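Local coordinates for Ras GTPase-activating-like protein (Schizosaccharomyces pombe, PDB 1P2X) that binds actin filaments through this calponin-homology domain and, as a component of the contractile F-actin ring, is required for ring construction at the division site, at residues F34-S37 and L38-G41; S113-L116 and S117-L121. All blocks are in the same frame, centred on the assembly; numbering follows the deposited sequence.

Contact 1. Residues F34-S37 and L38-G41; sequences FEQS and LRNG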
loop_
_atom_site.group_PDB
_atom_site.type_symbol
_atom_site.label_atom_id
_atom_site.label_comp_id
_atom_site.label_asym_id
_atom_site.label_seq_id
_atom_site.Cartn_x
_atom_site.Cartn_y
_atom_site.Cartn_z
ATOM N N PHE A 34 4.610 7.786 -0.754
ATOM C CA PHE A 34 4.666 6.393 -0.316
ATOM C C PHE A 34 4.222 5.385 -1.378
ATOM O O PHE A 34 4.874 4.370 -1.559
ATOM C CB PHE A 34 3.860 6.187 0.980
ATOM C CG PHE A 34 3.941 4.781 1.529
ATOM C CD1 PHE A 34 5.146 4.277 2.007
ATOM C CD2 PHE A 34 2.817 3.961 1.552
ATOM C CE1 PHE A 34 5.234 2.966 2.504
ATOM C CE2 PHE A 34 2.891 2.655 2.049
ATOM C CZ PHE A 34 4.104 2.154 2.524
ATOM N N GLU A 35 3.121 5.644 -2.078
ATOM C CA GLU A 35 2.686 4.700 -3.106
ATOM C C GLU A 35 3.766 4.466 -4.141
ATOM O O GLU A 35 4.028 3.329 -4.529
ATOM C CB GLU A 35 1.445 5.190 -3.834
ATOM C CG GLU A 35 0.247 5.343 -2.951
ATOM C CD GLU A 35 -0.722 6.329 -3.538
ATOM O OE1 GLU A 35 -1.566 5.906 -4.361
ATOM O OE2 GLU A 35 -0.613 7.527 -3.188
ATOM N N GLN A 36 4.385 5.548 -4.598
ATOM C CA GLN A 36 5.429 5.437 -5.604
ATOM C C GLN A 36 6.641 4.662 -5.104
ATOM O O GLN A 36 7.323 4.019 -5.897
ATOM C CB GLN A 36 5.859 6.829 -6.095
ATOM C CG GLN A 36 4.850 7.535 -7.013
ATOM C CD GLN A 36 4.724 6.890 -8.388
ATOM O OE1 GLN A 36 5.723 6.525 -9.008
ATOM N NE2 GLN A 36 3.496 6.764 -8.875
ATOM N N SER A 37 6.910 4.710 -3.799
ATOM C CA SER A 37 8.070 4.001 -3.254
ATOM C C SER A 37 7.881 2.485 -3.200
ATOM O O SER A 37 8.843 1.746 -3.006
ATOM C CB SER A 37 8.430 4.525 -1.850
ATOM O OG SER A 37 7.422 4.215 -0.899
ATOM N N LEU A 38 6.645 2.022 -3.366
ATOM C CA LEU A 38 6.369 0.591 -3.304
ATOM C C LEU A 38 6.525 -0.066 -4.662
ATOM O O LEU A 38 6.533 -1.287 -4.765
ATOM C CB LEU A 38 4.951 0.322 -2.771
ATOM C CG LEU A 38 4.556 0.754 -1.356
ATOM C CD1 LEU A 38 3.049 0.504 -1.150
ATOM C CD2 LEU A 38 5.369 0.011 -0.307
ATOM N N ARG A 39 6.653 0.743 -5.708
ATOM C CA ARG A 39 6.736 0.203 -7.065
ATOM C C ARG A 39 7.922 -0.747 -7.315
ATOM O O ARG A 39 7.846 -1.615 -8.184
ATOM C CB ARG A 39 6.727 1.340 -8.092
ATOM C CG ARG A 39 5.437 2.155 -8.075
ATOM C CD ARG A 39 5.445 3.300 -9.080
ATOM N NE ARG A 39 5.399 2.831 -10.467
ATOM C CZ ARG A 39 5.703 3.587 -11.516
ATOM N NH1 ARG A 39 6.081 4.846 -11.329
ATOM N NH2 ARG A 39 5.631 3.093 -12.749
ATOM N N ASN A 40 9.007 -0.595 -6.561
ATOM C CA ASN A 40 10.155 -1.476 -6.735
ATOM C C ASN A 40 10.008 -2.813 -5.991
ATOM O O ASN A 40 10.863 -3.687 -6.114
ATOM C CB ASN A 40 11.467 -0.773 -6.330
ATOM C CG ASN A 40 11.568 -0.491 -4.832
ATOM O OD1 ASN A 40 10.895 -1.110 -4.011
ATOM N ND2 ASN A 40 12.451 0.434 -4.478
ATOM N N GLY A 41 8.929 -2.958 -5.226
ATOM C CA GLY A 41 8.638 -4.210 -4.547
ATOM C C GLY A 41 9.476 -4.571 -3.332
ATOM O O GLY A 41 9.217 -5.585 -2.692
HETATM O O HOH W 1 9.247 -0.630 -1.841
#
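One face of the Phe34 ring receives Leu38, whose CG stands 4.1 Å above the ring plane, displaced toward the rim; the closest carbons are Phe34 CZ and Leu38 CD2, 3.8 Å apart, while Leu38 CD1 approaches Phe34 CE2. Phe34 reaches this place because its CG is anti to the backbone N (chi1 -177°), which swings the ring along the chain toward Leu38. Val13, Lys17 and Ile20 of helix 2-23 also touch the Phe34 side chain. The second flat group, the Arg39 guanidinium, takes Gln36 OE1 at its edge: Arg39 NH1 donates to Gln36 OE1 over 2.9 Å, close to the guanidinium plane and onto an amide lone pair. The two planes stand 77° apart, and the two side chains lie side by side and point the same way, Gln36 bent at chi2 and Arg39 at chi3. Arg39 NE and NH2 are held by the carbonyls of Ile96 and Tyr97, so the guanidinium has partners on all three nitrogens and little freedom to rotate. Ser37 OG turns back to donate to Phe34 O at 2.6 Å. Leu38 N donates to Glu35 O at 3.1 Å from well above the carbonyl plane, and only weakly to Phe34 O. A water bridges Ser37 O and Asn40 OD1, donating to both; Asn40 OD1 also accepts from Val42 N. Glu35 OE1 hydrogen-bonds Tyr9 OH, and OE2 forms a salt bridge with Arg145. The stretch is a short, weakly bonded helical turn passing into a type I beta turn, Leu38 to Gly41, with Gly41 as N-cap of helix 42-47: a helix-to-helix connection within the helical calponin-homology fold.

Contact 2. Residues S113-L116 and S117-L121; sequences SYFL and SMQDL
Ser113-Leu116 and Ser117-Leu121 meet where helix 102-117 of the calponin-homology domain ends in a Schellman motif, with Asp120, at positive phi (55°), as its C-prime residue. Backbone bonds define the ending. Leu121 N donates back to Leu116 O at 2.9 Å, nearly straight at the hydrogen (169°), and Asp120 N to Ser117 O at 3.0 Å, the bond that closes the type I turn Ser117 to Asp120. Leu116 O also takes a weak bond from Gln119 N. Just before it, the regular i to i+4 pattern still holds, with Met118 N bonded to Tyr114 O and Ser117 N to Ser113 O.

Side-chain hydrogen bonds add to these. Ser117 OG, set between its own backbone N and carbonyl carbon (chi1 69°), folds back along the helix to donate to Ser113 O at 2.9 Å. That oxygen is therefore gripped by two donors of one residue, N and OG, which arrive from opposite faces of the carbonyl plane. Ser113 OG is itself turned to His110 O.

The apolar contacts are looser. Leu116 and Leu121 cross at about a right angle, CD2 to CD1 at 4.2 Å, bringing the residue beyond the turn back beside the last helical turn; Leu116 also touches Phe51. Met118, bent at chi2 and chi3, brings CE to the edge of the Tyr114 ring.

One polar group meets a ring. Gln119 runs extended beyond CG, its amide almost perpendicular to the Phe115 ring, and its NE2 does double duty: it makes a weak bond to Phe115 O and sits 3.5 Å above the plane of the Phe115 ring, over the ring centre.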
loop_
_atom_site.group_PDB
_atom_site.type_symbol
_atom_site.label_atom_id
_atom_site.label_comp_id
_atom_site.label_asym_id
_atom_site.label_seq_id
_atom_site.Cartn_x
_atom_site.Cartn_y
_atom_site.Cartn_z
ATOM N N SER A 113 -3.793 -6.396 6.281
ATOM C CA SER A 113 -3.627 -6.037 7.685
ATOM C C SER A 113 -4.751 -6.618 8.539
ATOM O O SER A 113 -4.508 -7.121 9.645
ATOM C CB SER A 113 -3.584 -4.520 7.878
ATOM O OG SER A 113 -4.872 -3.956 7.744
ATOM N N TYR A 114 -5.981 -6.543 8.032
ATOM C CA TYR A 114 -7.131 -7.072 8.758
ATOM C C TYR A 114 -7.090 -8.589 8.790
ATOM O O TYR A 114 -7.414 -9.199 9.807
ATOM C CB TYR A 114 -8.450 -6.609 8.123
ATOM C CG TYR A 114 -8.776 -5.149 8.379
ATOM C CD1 TYR A 114 -8.528 -4.174 7.407
ATOM C CD2 TYR A 114 -9.315 -4.740 9.601
ATOM C CE1 TYR A 114 -8.811 -2.826 7.645
ATOM C CE2 TYR A 114 -9.601 -3.394 9.851
ATOM C CZ TYR A 114 -9.346 -2.446 8.869
ATOM O OH TYR A 114 -9.616 -1.117 9.104
ATOM N N PHE A 115 -6.694 -9.196 7.674
ATOM C CA PHE A 115 -6.625 -10.652 7.580
ATOM C C PHE A 115 -5.666 -11.206 8.624
ATOM O O PHE A 115 -5.923 -12.249 9.231
ATOM C CB PHE A 115 -6.150 -11.074 6.185
ATOM C CG PHE A 115 -6.159 -12.567 5.959
ATOM C CD1 PHE A 115 -7.355 -13.253 5.802
ATOM C CD2 PHE A 115 -4.970 -13.283 5.899
ATOM C CE1 PHE A 115 -7.373 -14.630 5.592
ATOM C CE2 PHE A 115 -4.977 -14.659 5.684
ATOM C CZ PHE A 115 -6.190 -15.331 5.528
ATOM N N LEU A 116 -4.553 -10.501 8.824
ATOM C CA LEU A 116 -3.542 -10.931 9.781
ATOM C C LEU A 116 -3.859 -10.493 11.209
ATOM O O LEU A 116 -3.731 -11.291 12.145
ATOM C CB LEU A 116 -2.163 -10.408 9.373
ATOM C CG LEU A 116 -1.636 -10.800 7.991
ATOM C CD1 LEU A 116 -0.265 -10.191 7.783
ATOM C CD2 LEU A 116 -1.558 -12.319 7.849
ATOM N N SER A 117 -4.263 -9.232 11.381
ATOM C CA SER A 117 -4.555 -8.727 12.721
ATOM C C SER A 117 -5.725 -9.472 13.379
ATOM O O SER A 117 -5.733 -9.669 14.589
ATOM C CB SER A 117 -4.804 -7.199 12.714
ATOM O OG SER A 117 -6.012 -6.823 12.063
ATOM N N MET A 118 -6.700 -9.892 12.581
ATOM C CA MET A 118 -7.843 -10.631 13.117
ATOM C C MET A 118 -7.391 -11.977 13.692
ATOM O O MET A 118 -8.022 -12.512 14.600
ATOM C CB MET A 118 -8.906 -10.861 12.035
ATOM C CG MET A 118 -9.778 -9.654 11.740
ATOM S SD MET A 118 -10.678 -9.048 13.202
ATOM C CE MET A 118 -10.760 -7.264 12.825
ATOM N N GLN A 119 -6.287 -12.502 13.163
ATOM C CA GLN A 119 -5.710 -13.767 13.609
ATOM C C GLN A 119 -4.553 -13.556 14.574
ATOM O O GLN A 119 -3.858 -14.502 14.922
ATOM C CB GLN A 119 -5.189 -14.557 12.410
ATOM C CG GLN A 119 -6.249 -15.059 11.465
ATOM C CD GLN A 119 -5.645 -15.782 10.272
ATOM O OE1 GLN A 119 -4.952 -16.791 10.427
ATOM N NE2 GLN A 119 -5.909 -15.271 9.072
ATOM N N ASP A 120 -4.346 -12.311 14.996
ATOM C CA ASP A 120 -3.246 -11.954 15.895
ATOM C C ASP A 120 -1.880 -12.399 15.350
ATOM O O ASP A 120 -0.996 -12.789 16.110
ATOM C CB ASP A 120 -3.461 -12.544 17.297
ATOM C CG ASP A 120 -4.719 -12.019 17.969
ATOM O OD1 ASP A 120 -5.175 -10.899 17.620
ATOM O OD2 ASP A 120 -5.268 -12.704 18.867
ATOM N N LEU A 121 -1.720 -12.331 14.031
ATOM C CA LEU A 121 -0.462 -12.677 13.385
ATOM C C LEU A 121 0.355 -11.402 13.157
ATOM O O LEU A 121 1.529 -11.447 12.778
ATOM C CB LEU A 121 -0.733 -13.378 12.051
ATOM C CG LEU A 121 -1.459 -14.722 12.168
ATOM C CD1 LEU A 121 -1.743 -15.307 10.781
ATOM C CD2 LEU A 121 -0.600 -15.684 12.993
#

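Following the chain from its N terminus, helix 2-23 comes first and packs against contact 1, which is helix 34-37 and the turn that leads on to helix 42-47. Contact 2 comes much later, at the C-terminal end of helix 102-117. The two are in series, neither nesting nor crossing, and each closes only a local turn. Their centres lie 23 Å apart, on opposite sides of the chain's centre, with nearest atoms about 11 Å apart. Helix 102-117 relates them: Leu102, Ile106 and Ile109 touch residues of contact 1, whereas its last turn and the start of the loop toward helix 136-147 make up contact 2.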